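Local coordinates for peptidase S9 prolyl oligopeptidase catalytic domain-containing protein (Pyrococcus horikoshii, PDB 4HXF), which acts as an acylaminoacyl peptidase, a serine protease of the prolyl oligopeptidase family that assembles into a self-compartmentalizing hexamer and selects its substrates through multimerization, at the interface of chains A and B and the interface of chains A and C. Coordinates in Å, arbitrary orientation; residue numbers count along the deposited sequence, not the author numbering. Chains: chain A/B/C, Putative uncharacterized protein PH0594.

Contact 1: the interface of chains A and B. Residues chain A 498-500, 505, 517; chain B 555-556, 559-560, 563.
A:Tyr498 reaches obliquely across to B:Asp563 at one end of a two-fold interface between hydrolase domains, where the end of helix 494-500 of one subunit lies against helix 552-563 of the other. The apolar contacts fill the stretch between the polar ones. Methyl CG2 of B:Val560, anti to its own carbonyl carbon, reaches both CE2 of A:Tyr498, at 3.7 Å, and CB of A:Ala499. CB of A:Ala499 also rests on CB of B:Met556 at 3.6 Å, while CG of B:Met556 touches CB of A:Phe500. A:Leu505 lays CD1 near the backbone O of B:His559, and the ring edge of A:Phe500 meets B:Leu555 at about a right angle.

Among the polar contacts, the phenol OH of A:Tyr498 donates to carboxylate OD2 of B:Asp563 at 2.6 Å, which accepts it on its anti lone pair, with the ring and carboxylate planes turned 50° apart. The second carboxylate oxygen, OD1, is tied by a water to the backbone O of A:Leu505, so both oxygens of B:Asp563 are engaged from chain A. A phenylalanine in place of A:Tyr498 would keep the ring but would probably leave OD2 of B:Asp563 without this donor and the carboxylate freer to turn. Near the C-terminal end of helix 494-500, ND1 of B:His559 donates to the backbone O of A:Ala499 at 2.9 Å, the oxygen in the ring plane but the donor 37° above the carbonyl plane.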
loop_
_atom_site.group_PDB
_atom_site.type_symbol
_atom_site.label_atom_id
_atom_site.label_comp_id
_atom_site.label_asym_id
_atom_site.label_seq_id
_atom_site.Cartn_x
_atom_site.Cartn_y
_atom_site.Cartn_z
ATOM N N TYR A 498 0.750 47.417 5.022
ATOM C CA TYR A 498 -0.155 47.981 3.993
ATOM C C TYR A 498 -0.220 47.182 2.706
ATOM O O TYR A 498 -1.229 46.826 2.176
ATOM C CB TYR A 498 0.172 49.464 3.742
ATOM C CG TYR A 498 -0.376 50.012 2.436
ATOM C CD1 TYR A 498 -1.759 50.124 2.190
ATOM C CD2 TYR A 498 0.459 50.347 1.433
ATOM C CE1 TYR A 498 -2.207 50.573 1.018
ATOM C CE2 TYR A 498 -0.010 50.823 0.235
ATOM C CZ TYR A 498 -1.313 50.902 -0.003
ATOM O OH TYR A 498 -1.748 51.354 -1.228
ATOM N N ALA A 499 1.019 46.966 2.130
ATOM C CA ALA A 499 1.119 46.450 0.798
ATOM C C ALA A 499 1.155 44.911 0.650
ATOM O O ALA A 499 0.817 44.451 -0.419
ATOM C CB ALA A 499 2.363 47.065 0.072
ATOM N N PHE A 500 1.543 44.208 1.694
ATOM C CA PHE A 500 1.662 42.747 1.675
ATOM C C PHE A 500 0.607 41.972 2.387
ATOM O O PHE A 500 0.317 40.835 1.987
ATOM C CB PHE A 500 3.067 42.440 2.209
ATOM C CG PHE A 500 3.644 41.056 1.852
ATOM C CD1 PHE A 500 3.463 40.464 0.624
ATOM C CD2 PHE A 500 4.564 40.466 2.741
ATOM C CE1 PHE A 500 4.093 39.256 0.342
ATOM C CE2 PHE A 500 5.207 39.272 2.435
ATOM C CZ PHE A 500 4.916 38.619 1.256
ATOM N N LEU A 505 -4.507 46.903 2.629
ATOM C CA LEU A 505 -4.791 47.967 1.663
ATOM C C LEU A 505 -5.830 48.952 2.258
ATOM O O LEU A 505 -5.742 50.161 1.939
ATOM C CB LEU A 505 -5.261 47.443 0.307
ATOM C CG LEU A 505 -4.259 46.798 -0.622
ATOM C CD1 LEU A 505 -5.003 46.320 -1.888
ATOM C CD2 LEU A 505 -3.089 47.783 -0.847
ATOM N N LEU A 517 2.330 55.615 0.593
ATOM C CA LEU A 517 3.636 55.664 -0.061
ATOM C C LEU A 517 4.300 57.036 0.239
ATOM O O LEU A 517 5.460 57.237 -0.054
ATOM C CB LEU A 517 3.426 55.542 -1.553
ATOM C CG LEU A 517 2.824 54.185 -2.059
ATOM C CD1 LEU A 517 2.521 54.136 -3.542
ATOM C CD2 LEU A 517 3.843 53.170 -1.638
ATOM N N LEU B 555 4.314 40.822 -4.853
ATOM C CA LEU B 555 2.925 40.924 -4.340
ATOM C C LEU B 555 2.607 42.338 -3.840
ATOM O O LEU B 555 1.476 42.874 -4.019
ATOM C CB LEU B 555 2.655 39.840 -3.312
ATOM C CG LEU B 555 1.222 39.797 -2.734
ATOM C CD1 LEU B 555 0.215 39.700 -3.918
ATOM C CD2 LEU B 555 1.019 38.593 -1.744
ATOM N N MET B 556 3.581 43.024 -3.249
ATOM C CA MET B 556 3.343 44.404 -2.805
ATOM C C MET B 556 3.034 45.278 -3.999
ATOM O O MET B 556 2.160 46.100 -3.914
ATOM C CB MET B 556 4.471 44.982 -1.929
ATOM C CG MET B 556 4.707 44.315 -0.639
ATOM S SD MET B 556 5.889 45.234 0.405
ATOM C CE MET B 556 7.335 45.286 -0.614
ATOM N N HIS B 559 -0.494 44.433 -5.238
ATOM C CA HIS B 559 -1.570 45.024 -4.438
ATOM C C HIS B 559 -1.721 46.543 -4.567
ATOM O O HIS B 559 -2.824 47.098 -4.621
ATOM C CB HIS B 559 -1.403 44.693 -2.941
ATOM C CG HIS B 559 -1.693 43.287 -2.562
ATOM N ND1 HIS B 559 -1.236 42.711 -1.404
ATOM C CD2 HIS B 559 -2.612 42.338 -3.124
ATOM C CE1 HIS B 559 -1.831 41.437 -1.279
ATOM N NE2 HIS B 559 -2.661 41.257 -2.314
ATOM N N VAL B 560 -0.547 47.207 -4.575
ATOM C CA VAL B 560 -0.525 48.667 -4.642
ATOM C C VAL B 560 -1.021 49.104 -5.991
ATOM O O VAL B 560 -1.828 50.058 -6.077
ATOM C CB VAL B 560 0.841 49.241 -4.268
ATOM C CG1 VAL B 560 0.937 50.678 -4.740
ATOM C CG2 VAL B 560 1.134 49.062 -2.753
ATOM N N ASP B 563 -4.649 48.822 -5.917
ATOM C CA ASP B 563 -5.225 49.854 -5.020
ATOM C C ASP B 563 -5.371 51.177 -5.800
ATOM O O ASP B 563 -6.189 52.018 -5.476
ATOM C CB ASP B 563 -4.321 50.086 -3.837
ATOM C CG ASP B 563 -5.025 50.631 -2.612
ATOM O OD1 ASP B 563 -6.242 50.475 -2.473
ATOM O OD2 ASP B 563 -4.322 51.233 -1.773
HETATM O O HOH W 1 -7.395 50.943 -0.218
#

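Contact 2: the interface of chains A and C. Residues chain A 31, 44, 57, 59; chain C 89, 91, 97-98, 160, 162.
With CG wedged between its own backbone N and carbonyl carbon (chi1 64°) and the rest of the chain extended, C:Lys98 runs its methylenes over one face of A:Phe57, whose CG is anti to the carbonyl carbon (chi1 -51°). The patch joins strands of two beta-propeller domains, the non-catalytic part of a prolyl oligopeptidase-family subunit. CG of C:Lys98 stands over the middle of the ring, 3.9 Å from its centroid, in a CH-pi contact, and CD follows at 3.6 Å from CE2 of A:Phe57. The phenyl face thus supports the aliphatic stem of the lysine, not its ammonium group.

Beyond the ring, NZ of C:Lys98 forms a salt bridge within chain C to carboxylate OE2 of C:Glu162, 2.7 Å away on the anti side. OE2 of C:Glu162 also lies 3.5 Å from methyl CD2 of A:Leu31, which approaches obliquely.

Polar contact between the chains runs through a water, held by OE2 of C:Glu162 at 2.6 Å and by the hydroxyl OG1 of A:Thr44 at 2.8 Å. OG1 of A:Thr44 donates to carboxylate OE2 of A:Glu59, which positions it, while methyl CG2 of the threonine turns to CB of C:Lys98. The other oxygen, OE1 of A:Glu59, packs against CA of C:Lys98.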
loop_
_atom_site.group_PDB
_atom_site.type_symbol
_atom_site.label_atom_id
_atom_site.label_comp_id
_atom_site.label_asym_id
_atom_site.label_seq_id
_atom_site.Cartn_x
_atom_site.Cartn_y
_atom_site.Cartn_z
ATOM N N LEU A 31 -17.560 19.075 21.596
ATOM C CA LEU A 31 -16.481 18.793 22.599
ATOM C C LEU A 31 -15.207 18.490 21.787
ATOM O O LEU A 31 -15.209 17.544 20.962
ATOM C CB LEU A 31 -16.867 17.584 23.427
ATOM C CG LEU A 31 -15.749 16.969 24.280
ATOM C CD1 LEU A 31 -15.272 17.946 25.350
ATOM C CD2 LEU A 31 -16.303 15.702 24.975
ATOM N N THR A 44 -16.283 15.834 18.928
ATOM C CA THR A 44 -17.497 15.054 19.279
ATOM C C THR A 44 -18.651 15.938 19.507
ATOM O O THR A 44 -18.575 16.884 20.293
ATOM C CB THR A 44 -17.247 14.161 20.537
ATOM O OG1 THR A 44 -16.034 13.383 20.378
ATOM C CG2 THR A 44 -18.453 13.168 20.824
ATOM N N PHE A 57 -24.227 11.138 21.672
ATOM C CA PHE A 57 -23.020 11.552 20.970
ATOM C C PHE A 57 -23.038 11.273 19.500
ATOM O O PHE A 57 -23.637 10.275 19.045
ATOM C CB PHE A 57 -21.843 10.712 21.496
ATOM C CG PHE A 57 -21.734 10.692 23.004
ATOM C CD1 PHE A 57 -22.111 9.541 23.673
ATOM C CD2 PHE A 57 -21.407 11.835 23.699
ATOM C CE1 PHE A 57 -22.097 9.499 25.078
ATOM C CE2 PHE A 57 -21.382 11.799 25.085
ATOM C CZ PHE A 57 -21.740 10.626 25.781
ATOM N N GLU A 59 -19.910 11.007 17.029
ATOM C CA GLU A 59 -18.459 10.988 17.086
ATOM C C GLU A 59 -17.782 11.443 15.780
ATOM O O GLU A 59 -18.359 11.305 14.698
ATOM C CB GLU A 59 -18.084 9.601 17.579
ATOM C CG GLU A 59 -16.648 9.381 17.832
ATOM C CD GLU A 59 -15.995 10.274 18.852
ATOM O OE1 GLU A 59 -15.395 9.700 19.775
ATOM O OE2 GLU A 59 -16.047 11.501 18.690
ATOM N N VAL C 89 -17.414 4.974 25.700
ATOM C CA VAL C 89 -18.623 5.134 26.523
ATOM C C VAL C 89 -19.820 5.377 25.596
ATOM O O VAL C 89 -19.767 6.208 24.672
ATOM C CB VAL C 89 -18.502 6.304 27.520
ATOM C CG1 VAL C 89 -19.804 6.619 28.269
ATOM C CG2 VAL C 89 -17.360 6.103 28.471
ATOM N N ASP C 91 -24.240 5.935 25.587
ATOM C CA ASP C 91 -25.490 6.050 26.271
ATOM C C ASP C 91 -26.310 4.757 26.083
ATOM O O ASP C 91 -26.416 4.246 24.999
ATOM C CB ASP C 91 -26.284 7.280 25.833
ATOM C CG ASP C 91 -26.985 7.119 24.609
ATOM O OD1 ASP C 91 -26.257 7.111 23.602
ATOM O OD2 ASP C 91 -28.265 7.117 24.623
ATOM N N ALA C 97 -22.126 6.493 20.869
ATOM C CA ALA C 97 -20.900 6.211 21.653
ATOM C C ALA C 97 -19.730 7.164 21.263
ATOM O O ALA C 97 -19.672 7.648 20.138
ATOM C CB ALA C 97 -20.413 4.825 21.361
ATOM N N LYS C 98 -18.906 7.473 22.262
ATOM C CA LYS C 98 -17.710 8.254 21.992
ATOM C C LYS C 98 -16.513 7.494 22.473
ATOM O O LYS C 98 -16.593 6.749 23.458
ATOM C CB LYS C 98 -17.893 9.631 22.660
ATOM C CG LYS C 98 -17.997 9.631 24.121
ATOM C CD LYS C 98 -17.844 11.037 24.762
ATOM C CE LYS C 98 -17.610 10.984 26.271
ATOM N NZ LYS C 98 -17.083 12.300 26.788
ATOM N N GLU C 160 -15.998 12.236 31.166
ATOM C CA GLU C 160 -16.667 13.438 30.612
ATOM C C GLU C 160 -15.562 14.225 29.814
ATOM O O GLU C 160 -15.648 14.335 28.608
ATOM C CB GLU C 160 -17.296 14.294 31.721
ATOM C CG GLU C 160 -18.539 13.660 32.257
ATOM C CD GLU C 160 -19.391 14.624 33.037
ATOM O OE1 GLU C 160 -19.382 15.850 32.803
ATOM O OE2 GLU C 160 -20.058 14.120 33.944
ATOM N N GLU C 162 -12.479 13.273 29.409
ATOM C CA GLU C 162 -11.712 12.285 28.657
ATOM C C GLU C 162 -10.212 12.391 28.930
ATOM O O GLU C 162 -9.349 12.549 27.984
ATOM C CB GLU C 162 -12.019 12.378 27.171
ATOM C CG GLU C 162 -13.498 12.282 26.869
ATOM C CD GLU C 162 -13.817 12.180 25.351
ATOM O OE1 GLU C 162 -12.898 11.767 24.575
ATOM O OE2 GLU C 162 -14.973 12.503 25.067
HETATM O O HOH W 2 -14.872 11.954 22.533
#

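Contact 3: the interface of chains A and B. Residues chain A 132, 139-140, 146, 500; chain B 544, 551, 555, 572.
Methyl CD2 of B:Leu555 sits over the indole face of A:Trp140, 3.9 Å from the centroid of its six-membered ring, at the apolar centre of this contact. CG anti to the backbone N (chi1 -178°) carries the isobutyl end of B:Leu555 to chain A, where its methyls part: CD2 goes to the indole, CD1 to the methyl CB of A:Ala139 at 3.6 Å. B:Leu551 comes tip to tip with the far rim of the indole, its CD2 lying 3.8 Å from CZ3 of A:Trp140. The indole is held from its own side too, for NE1 of A:Trp140 donates to the backbone O of A:Phe500 at 2.8 Å in a bent bond, the oxygen tilted from the ring plane, and CZ2 rests on the face of the A:Phe500 ring. A leucine in place of A:Trp140 would probably leave B:Leu555 CD2 without its aromatic floor, open a gap beside B:Leu551 and deprive the A:Phe500 carbonyl of its donor.

Further out, A:Phe146 meets CD1 of B:Ile572 with CE2 at 3.8 Å, the two side chains at about a right angle, and points tip to tip at B:Leu544. Methyl CD1 of A:Ile132 lies over one face of the same phenyl ring.

The polar rim is an antiparallel beta bridge: A:Ile132 N donates to B:Ile572 O at 2.9 Å, and B:Ile572 N returns a bond to A:Ile132 O at 2.8 Å. Strand 131-134 is thereby docked onto strand 568-573, joining backbone and apolar contacts in a two-fold interface that helps build the hexamer.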
loop_
_atom_site.group_PDB
_atom_site.type_symbol
_atom_site.label_atom_id
_atom_site.label_comp_id
_atom_site.label_asym_id
_atom_site.label_seq_id
_atom_site.Cartn_x
_atom_site.Cartn_y
_atom_site.Cartn_z
ATOM N N ILE A 132 -0.840 29.751 -8.675
ATOM C CA ILE A 132 -1.948 30.607 -8.259
ATOM C C ILE A 132 -2.008 31.753 -9.218
ATOM O O ILE A 132 -0.955 32.298 -9.642
ATOM C CB ILE A 132 -1.615 31.120 -6.843
ATOM C CG1 ILE A 132 -1.611 29.918 -5.856
ATOM C CG2 ILE A 132 -2.554 32.214 -6.396
ATOM C CD1 ILE A 132 -0.529 30.053 -4.833
ATOM N N ALA A 139 -4.553 38.977 -2.624
ATOM C CA ALA A 139 -4.204 37.675 -3.171
ATOM C C ALA A 139 -4.285 36.515 -2.216
ATOM O O ALA A 139 -4.240 35.344 -2.582
ATOM C CB ALA A 139 -2.769 37.764 -3.715
ATOM N N TRP A 140 -4.423 36.842 -0.937
ATOM C CA TRP A 140 -4.486 35.838 0.148
ATOM C C TRP A 140 -5.221 36.341 1.347
ATOM O O TRP A 140 -5.530 37.544 1.464
ATOM C CB TRP A 140 -3.033 35.392 0.459
ATOM C CG TRP A 140 -2.076 36.472 0.998
ATOM C CD1 TRP A 140 -2.343 37.737 1.362
ATOM C CD2 TRP A 140 -0.655 36.247 1.147
ATOM N NE1 TRP A 140 -1.144 38.406 1.740
ATOM C CE2 TRP A 140 -0.073 37.496 1.651
ATOM C CE3 TRP A 140 0.180 35.143 0.929
ATOM C CZ2 TRP A 140 1.302 37.594 1.928
ATOM C CZ3 TRP A 140 1.529 35.265 1.171
ATOM C CH2 TRP A 140 2.060 36.455 1.688
ATOM N N PHE A 146 -4.140 31.315 -0.283
ATOM C CA PHE A 146 -4.181 32.138 -1.517
ATOM C C PHE A 146 -5.585 32.042 -2.092
ATOM O O PHE A 146 -6.146 30.931 -2.239
ATOM C CB PHE A 146 -3.154 31.736 -2.563
ATOM C CG PHE A 146 -1.763 32.066 -2.190
ATOM C CD1 PHE A 146 -0.982 31.179 -1.439
ATOM C CD2 PHE A 146 -1.233 33.310 -2.501
ATOM C CE1 PHE A 146 0.340 31.461 -1.110
ATOM C CE2 PHE A 146 0.071 33.624 -2.131
ATOM C CZ PHE A 146 0.892 32.675 -1.480
ATOM N N PHE A 500 1.543 44.208 1.694
ATOM C CA PHE A 500 1.662 42.747 1.675
ATOM C C PHE A 500 0.607 41.972 2.387
ATOM O O PHE A 500 0.317 40.835 1.987
ATOM C CB PHE A 500 3.067 42.440 2.209
ATOM C CG PHE A 500 3.644 41.056 1.852
ATOM C CD1 PHE A 500 3.463 40.464 0.624
ATOM C CD2 PHE A 500 4.564 40.466 2.741
ATOM C CE1 PHE A 500 4.093 39.256 0.342
ATOM C CE2 PHE A 500 5.207 39.272 2.435
ATOM C CZ PHE A 500 4.916 38.619 1.256
ATOM N N LEU B 544 7.354 30.780 -5.057
ATOM C CA LEU B 544 7.304 30.789 -3.546
ATOM C C LEU B 544 8.573 30.413 -2.840
ATOM O O LEU B 544 8.687 30.590 -1.635
ATOM C CB LEU B 544 6.187 29.943 -2.981
ATOM C CG LEU B 544 4.784 30.560 -3.180
ATOM C CD1 LEU B 544 3.675 29.624 -2.572
ATOM C CD2 LEU B 544 4.686 31.959 -2.555
ATOM N N LEU B 551 8.803 37.070 -2.165
ATOM C CA LEU B 551 7.409 37.307 -2.689
ATOM C C LEU B 551 6.912 38.725 -2.601
ATOM O O LEU B 551 6.197 39.180 -3.489
ATOM C CB LEU B 551 6.481 36.328 -2.036
ATOM C CG LEU B 551 5.001 36.434 -2.583
ATOM C CD1 LEU B 551 4.851 36.104 -4.087
ATOM C CD2 LEU B 551 4.089 35.511 -1.674
ATOM N N LEU B 555 4.314 40.822 -4.853
ATOM C CA LEU B 555 2.925 40.924 -4.340
ATOM C C LEU B 555 2.607 42.338 -3.840
ATOM O O LEU B 555 1.476 42.874 -4.019
ATOM C CB LEU B 555 2.655 39.840 -3.312
ATOM C CG LEU B 555 1.222 39.797 -2.734
ATOM C CD1 LEU B 555 0.215 39.700 -3.918
ATOM C CD2 LEU B 555 1.019 38.593 -1.744
ATOM N N ILE B 572 1.693 33.259 -9.214
ATOM C CA ILE B 572 2.537 32.860 -8.097
ATOM C C ILE B 572 2.748 31.367 -8.185
ATOM O O ILE B 572 1.832 30.540 -7.990
ATOM C CB ILE B 572 1.982 33.228 -6.724
ATOM C CG1 ILE B 572 1.699 34.755 -6.703
ATOM C CG2 ILE B 572 2.980 32.817 -5.628
ATOM C CD1 ILE B 572 0.937 35.206 -5.425
#

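Contact 4: the interface of chains A and C. Residues chain A 55-57, 93-95; chain C 91, 94, 96.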
loop_
_atom_site.group_PDB
_atom_site.type_symbol
_atom_site.label_atom_id
_atom_site.label_comp_id
_atom_site.label_asym_id
_atom_site.label_seq_id
_atom_site.Cartn_x
_atom_site.Cartn_y
_atom_site.Cartn_z
ATOM N N ARG A 55 -27.025 12.392 27.959
ATOM C CA ARG A 55 -26.195 12.807 26.841
ATOM C C ARG A 55 -26.085 11.707 25.855
ATOM O O ARG A 55 -25.919 10.550 26.214
ATOM C CB ARG A 55 -24.733 13.082 27.293
ATOM C CG ARG A 55 -24.486 14.275 28.077
ATOM C CD ARG A 55 -23.046 14.429 28.451
ATOM N NE ARG A 55 -22.975 15.660 29.137
ATOM C CZ ARG A 55 -22.025 15.997 29.981
ATOM N NH1 ARG A 55 -20.979 15.171 30.243
ATOM N NH2 ARG A 55 -22.107 17.162 30.542
ATOM N N LYS A 56 -26.099 12.083 24.606
ATOM C CA LYS A 56 -25.798 11.254 23.485
ATOM C C LYS A 56 -24.806 11.927 22.581
ATOM O O LYS A 56 -24.498 13.116 22.772
ATOM C CB LYS A 56 -27.142 10.842 22.811
ATOM C CG LYS A 56 -28.094 11.866 22.246
ATOM C CD LYS A 56 -29.500 11.124 21.981
ATOM C CE LYS A 56 -30.678 12.120 22.009
ATOM N NZ LYS A 56 -32.044 11.534 21.599
ATOM N N PHE A 57 -24.227 11.138 21.672
ATOM C CA PHE A 57 -23.020 11.552 20.970
ATOM C C PHE A 57 -23.038 11.273 19.500
ATOM O O PHE A 57 -23.637 10.275 19.045
ATOM C CB PHE A 57 -21.843 10.712 21.496
ATOM C CG PHE A 57 -21.734 10.692 23.004
ATOM C CD1 PHE A 57 -22.111 9.541 23.673
ATOM C CD2 PHE A 57 -21.407 11.835 23.699
ATOM C CE1 PHE A 57 -22.097 9.499 25.078
ATOM C CE2 PHE A 57 -21.382 11.799 25.085
ATOM C CZ PHE A 57 -21.740 10.626 25.781
ATOM N N LYS A 93 -33.861 11.205 17.667
ATOM C CA LYS A 93 -34.296 10.139 18.607
ATOM C C LYS A 93 -33.235 9.048 18.725
ATOM O O LYS A 93 -32.928 8.615 19.846
ATOM C CB LYS A 93 -35.618 9.547 18.203
ATOM C CG LYS A 93 -36.241 8.637 19.238
ATOM N N THR A 94 -32.785 8.474 17.616
ATOM C CA THR A 94 -31.905 7.314 17.693
ATOM C C THR A 94 -30.491 7.628 17.223
ATOM O O THR A 94 -29.625 6.754 17.323
ATOM C CB THR A 94 -32.461 6.130 16.803
ATOM O OG1 THR A 94 -32.366 6.477 15.431
ATOM C CG2 THR A 94 -33.956 5.743 17.098
ATOM N N LEU A 95 -30.291 8.779 16.605
ATOM C CA LEU A 95 -29.005 9.180 16.032
ATOM C C LEU A 95 -28.524 8.240 14.914
ATOM O O LEU A 95 -27.359 8.229 14.528
ATOM C CB LEU A 95 -27.919 9.480 17.107
ATOM C CG LEU A 95 -28.300 10.623 18.013
ATOM C CD1 LEU A 95 -27.174 10.649 19.122
ATOM C CD2 LEU A 95 -28.273 11.885 17.153
ATOM N N ASP C 91 -24.240 5.935 25.587
ATOM C CA ASP C 91 -25.490 6.050 26.271
ATOM C C ASP C 91 -26.310 4.757 26.083
ATOM O O ASP C 91 -26.416 4.246 24.999
ATOM C CB ASP C 91 -26.284 7.280 25.833
ATOM C CG ASP C 91 -26.985 7.119 24.609
ATOM O OD1 ASP C 91 -26.257 7.111 23.602
ATOM O OD2 ASP C 91 -28.265 7.117 24.623
ATOM N N THR C 94 -29.661 4.915 23.518
ATOM C CA THR C 94 -29.561 4.880 22.063
ATOM C C THR C 94 -28.306 4.162 21.586
ATOM O O THR C 94 -28.149 3.984 20.375
ATOM C CB THR C 94 -29.538 6.346 21.469
ATOM O OG1 THR C 94 -28.326 6.989 21.828
ATOM C CG2 THR C 94 -30.725 7.259 21.946
ATOM N N SER C 96 -25.518 5.446 21.191
ATOM C CA SER C 96 -24.547 6.331 20.529
ATOM C C SER C 96 -23.312 6.367 21.441
ATOM O O SER C 96 -23.393 6.219 22.679
ATOM C CB SER C 96 -25.093 7.723 20.383
ATOM O OG SER C 96 -25.276 8.396 21.599
HETATM O O HOH W 3 -27.279 5.763 18.325
#
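The hydroxyl OG of C:Ser96 receives the backbone N of A:Phe57 at 2.9 Å in a nearly straight bond, 164° at the hydrogen, so a side chain of chain C pins the backbone of strand 54-59 in chain A. OG also lies near CB of A:Lys56, while the backbone O of C:Ser96 stands at the edge of the A:Phe57 ring, in its plane. On the other flank, methyl CD1 of A:Leu95 packs on CB of C:Ser96 at 3.8 Å. C:Thr94 sends its methyl CG2, anti to its carbonyl carbon, toward the backbone O of A:Lys93 at 3.3 Å and then CD of A:Lys56, whose side chain it crosses at about a right angle. A water joins the backbone O atoms of A:Thr94 and C:Thr94, at 2.7 Å from A:Thr94 O and 2.8 Å from C:Thr94 O.

The second shell is centred on C:Asp91. OD1 of C:Asp91 accepts a bond from OG of C:Ser96 at 2.6 Å, which leaves that hydroxyl oxygen to accept from A:Phe57. OG1 of C:Thr94 lies between the carboxylate oxygens on their syn side, 2.7 Å from OD1 and 2.8 Å from OD2 of C:Asp91, and the backbone N of C:Thr94 meets OD2 from above the carboxylate plane. C:Ser96 N in turn donates to C:Thr94 OG1.

The aspartate appears to shape the turn between strands 86-91 and 97-102 and to hold the serine toward the neighbouring propeller, joining subunits of the hexamer.

Contacts 1 and 3 are neighbouring parts of the two-fold A–B interface, their C-alpha centres about 12 Å apart, and both use A:Phe500 and B:Leu555; helix 552-563 of chain B runs through both. Contacts 2 and 4, about 10 Å apart, belong to the A–C interface and share A:Phe57 and C:Asp91, on strands 54-59 and 86-91. The two pairs are separated by 41 to 52 Å between centres. Chain A therefore uses distant surfaces for its two partners, one symmetric and one not an exact two-fold, an arrangement that would allow six copies to link into the self-compartmentalizing hexamer.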